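Local structure of fatty acid/retinol binding protein protein 7, isoform A, confirmed BY transcript evidence (Caenorhabditis elegans, 2W9Y) at residues Asn14-Thr18 with Pro136-Phe140. The protein probably binds and carries small lipids such as fatty acids and retinol. Numbering follows the deposited sequence.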
ATOM      1  N   ASN A  14       7.397  -2.847  -7.171  1.00 12.38           N
ATOM      2  CA  ASN A  14       7.042  -4.229  -7.382  1.00 11.85           C
ATOM      3  C   ASN A  14       5.929  -4.777  -6.503  1.00 10.52           C
ATOM      4  O   ASN A  14       5.088  -5.559  -7.010  1.00 10.37           O
ATOM      5  CB  ASN A  14       8.249  -5.146  -7.192  1.00 10.90           C
ATOM      6  CG  ASN A  14       9.210  -5.124  -8.333  1.00 12.76           C
ATOM      7  OD1 ASN A  14       8.978  -4.474  -9.348  1.00 14.63           O
ATOM      8  ND2 ASN A  14      10.349  -5.800  -8.157  1.00 14.36           N
ATOM      9  N   PHE A  15       5.894  -4.383  -5.213  1.00 10.07           N
ATOM     10  CA  PHE A  15       4.938  -4.909  -4.240  1.00  9.46           C
ATOM     11  C   PHE A  15       3.588  -4.137  -4.151  1.00  8.64           C
ATOM     12  O   PHE A  15       2.694  -4.558  -3.431  1.00  9.32           O
ATOM     13  CB  PHE A  15       5.572  -4.922  -2.822  1.00  9.03           C
ATOM     14  CG  PHE A  15       6.617  -5.939  -2.693  1.00 12.18           C
ATOM     15  CD1 PHE A  15       6.274  -7.292  -2.655  1.00 10.23           C
ATOM     16  CD2 PHE A  15       7.945  -5.587  -2.692  1.00 11.95           C
ATOM     17  CE1 PHE A  15       7.269  -8.282  -2.600  1.00 12.12           C
ATOM     18  CE2 PHE A  15       8.946  -6.561  -2.558  1.00 14.77           C
ATOM     19  CZ  PHE A  15       8.619  -7.888  -2.525  1.00  9.68           C
ATOM     20  N   PHE A  16       3.462  -2.999  -4.831  1.00  8.60           N
ATOM     21  CA  PHE A  16       2.267  -2.154  -4.678  1.00  8.17           C
ATOM     22  C   PHE A  16       1.027  -2.832  -5.330  1.00  8.33           C
ATOM     23  O   PHE A  16       1.092  -3.173  -6.493  1.00  9.34           O
ATOM     24  CB  PHE A  16       2.470  -0.747  -5.346  1.00 10.15           C
ATOM     25  CG  PHE A  16       2.929   0.318  -4.370  1.00 11.06           C
ATOM     26  CD1 PHE A  16       4.176   0.231  -3.702  1.00 12.66           C
ATOM     27  CD2 PHE A  16       2.097   1.368  -4.063  1.00 13.40           C
ATOM     28  CE1 PHE A  16       4.555   1.198  -2.773  1.00 12.64           C
ATOM     29  CE2 PHE A  16       2.466   2.343  -3.166  1.00 13.24           C
ATOM     30  CZ  PHE A  16       3.691   2.262  -2.506  1.00 12.41           C
ATOM     31  N   PRO A  17      -0.056  -3.041  -4.569  1.00  7.53           N
ATOM     32  CA  PRO A  17      -1.316  -3.428  -5.280  1.00  7.76           C
ATOM     33  C   PRO A  17      -1.775  -2.343  -6.238  1.00  8.27           C
ATOM     34  O   PRO A  17      -1.473  -1.165  -6.043  1.00  9.16           O
ATOM     35  CB  PRO A  17      -2.338  -3.582  -4.156  1.00  8.17           C
ATOM     36  CG  PRO A  17      -1.470  -3.887  -2.866  1.00  7.92           C
ATOM     37  CD  PRO A  17      -0.256  -2.993  -3.081  1.00  7.46           C
ATOM     38  N   THR A  18      -2.479  -2.754  -7.285  1.00  8.45           N
ATOM     39  CA  THR A  18      -3.015  -1.852  -8.320  1.00  9.35           C
ATOM     40  C   THR A  18      -3.829  -0.724  -7.718  1.00 10.20           C
ATOM     41  O   THR A  18      -3.650   0.490  -8.118  1.00 10.42           O
ATOM     42  CB  THR A  18      -3.792  -2.620  -9.414  1.00  8.21           C
ATOM     43  OG1 THR A  18      -2.822  -3.423 -10.141  1.00 10.89           O
ATOM     44  CG2 THR A  18      -4.411  -1.605 -10.438  1.00  7.67           C
ATOM     45  N   PRO A 136      -2.137 -11.228  -8.794  1.00  8.67           N
ATOM     46  CA  PRO A 136      -1.472 -11.524 -10.081  1.00  8.60           C
ATOM     47  C   PRO A 136      -0.779 -10.258 -10.599  1.00  9.71           C
ATOM     48  O   PRO A 136       0.092 -10.355 -11.468  1.00  9.25           O
ATOM     49  CB  PRO A 136      -2.640 -11.921 -11.020  1.00 10.13           C
ATOM     50  CG  PRO A 136      -3.893 -11.404 -10.301  1.00 10.37           C
ATOM     51  CD  PRO A 136      -3.611 -11.327  -8.861  1.00  8.61           C
ATOM     52  N   ASP A 137      -1.094  -9.111  -9.980  1.00  7.97           N
ATOM     53  CA  ASP A 137      -0.505  -7.808 -10.412  1.00  8.34           C
ATOM     54  C   ASP A 137       0.794  -7.453  -9.674  1.00  7.02           C
ATOM     55  O   ASP A 137       1.479  -6.475 -10.030  1.00  9.38           O
ATOM     56  CB  ASP A 137      -1.520  -6.667 -10.192  1.00  7.85           C
ATOM     57  CG  ASP A 137      -2.053  -6.632  -8.771  1.00 10.10           C
ATOM     58  OD1 ASP A 137      -2.080  -7.716  -8.070  1.00  8.16           O
ATOM     59  OD2 ASP A 137      -2.496  -5.544  -8.364  1.00  9.48           O
ATOM     60  N   ILE A 138       1.149  -8.234  -8.660  1.00  7.62           N
ATOM     61  CA  ILE A 138       2.357  -7.971  -7.881  1.00  7.42           C
ATOM     62  C   ILE A 138       3.555  -8.825  -8.336  1.00  9.40           C
ATOM     63  O   ILE A 138       3.393  -9.973  -8.670  1.00  9.78           O
ATOM     64  CB  ILE A 138       2.028  -8.268  -6.371  1.00  7.51           C
ATOM     65  CG1 ILE A 138       1.170  -7.104  -5.863  1.00  8.01           C
ATOM     66  CG2 ILE A 138       3.323  -8.455  -5.499  1.00  7.36           C
ATOM     67  CD1 ILE A 138       0.796  -7.215  -4.308  1.00 11.30           C
ATOM     68  N   LYS A 139       4.748  -8.220  -8.371  1.00  9.60           N
ATOM     69  CA  LYS A 139       5.975  -8.939  -8.657  1.00 11.91           C
ATOM     70  C   LYS A 139       6.661  -9.284  -7.299  1.00 12.47           C
ATOM     71  O   LYS A 139       7.382  -8.453  -6.712  1.00 10.92           O
ATOM     72  CB  LYS A 139       6.889  -8.071  -9.530  1.00 11.00           C
ATOM     73  CG  LYS A 139       8.158  -8.850 -10.075  1.00 12.03           C
ATOM     74  CD  LYS A 139       9.081  -7.932 -10.883  1.00 16.27           C
ATOM     75  CE  LYS A 139      10.374  -8.678 -11.185  1.00 23.34           C
ATOM     76  NZ  LYS A 139      11.229  -7.822 -12.028  1.00 28.64           N
ATOM     77  N   PHE A 140       6.473 -10.505  -6.820  1.00 12.39           N
ATOM     78  CA  PHE A 140       6.926 -10.828  -5.489  1.00 14.88           C
ATOM     79  C   PHE A 140       8.438 -11.017  -5.458  1.00 18.13           C
ATOM     80  O   PHE A 140       9.060 -11.415  -6.476  1.00 21.11           O
ATOM     81  CB  PHE A 140       6.253 -12.130  -4.995  1.00 13.10           C
ATOM     82  CG  PHE A 140       4.835 -11.935  -4.604  1.00  9.29           C
ATOM     83  CD1 PHE A 140       4.528 -11.470  -3.350  1.00  9.05           C
ATOM     84  CD2 PHE A 140       3.797 -12.206  -5.503  1.00  7.73           C
ATOM     85  CE1 PHE A 140       3.230 -11.215  -2.978  1.00  7.74           C
ATOM     86  CE2 PHE A 140       2.490 -11.986  -5.141  1.00  7.65           C
ATOM     87  CZ  PHE A 140       2.165 -11.530  -3.878  1.00  7.60           C
ATOM     88  OXT PHE A 140       9.094 -10.836  -4.411  1.00 21.75           O
TER
HETATM   89  O   HOH W   1       9.953  -7.922  -6.035  1.00 25.08           O
HETATM   90  O   HOH W   2      10.566  -4.651 -11.558  1.00 27.06           O
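How a helical protein joins its C-terminal tail to a segment near the start of the chain is well illustrated by Asn-14–Thr-18, which leads into helix 18-26, and Pro-136–Phe-140, the tail after helix 125-134. The pairing begins at Asp-137, whose CB points toward the other segment. Asp-137 OD2 accepts two hydrogen bonds, from Thr-18 N (3.0 Å) and Thr-18 OG1 (2.8 Å); because Pro-17 occupies the N-cap position, the carboxylate meets an amide of the first helical turn, where the helix dipole suits a negative charge. The same OD2 forms a salt bridge with Arg-76. Ile-138 follows with apolar packing: its CD1 lies 4.3 Å from Pro-17 CG, and its CG2 is 4.3 Å from Phe-15 CD1. Ile-138 CD1 also makes a close van der Waals contact with a backbone carbonyl, Phe-15 O, at 3.4 Å. At Lys-139 the backbones join directly, N donating to Asn-14 O at 3.0 Å. Two waters add bridges, one between Lys-139 O and Asn-14 ND2, the other between Lys-139 NZ and Asn-14 OD1. Phe-140 ends the chain with CD1 4.3 Å from Phe-15 CE1; its OXT is hydrogen-bonded to His-117 and its ring stacks on Phe-120, while Phe-15 reaches Tyr-87, Leu-91 and Met-94 of helix 82-104. With a carboxylate at the N-terminal end of helix 18-26, buried aromatics at the other end of the contact and a single backbone-to-backbone hydrogen bond between the segments, the tail is held to the N-terminal segment mainly by side chains rather than by sheet-like pairing.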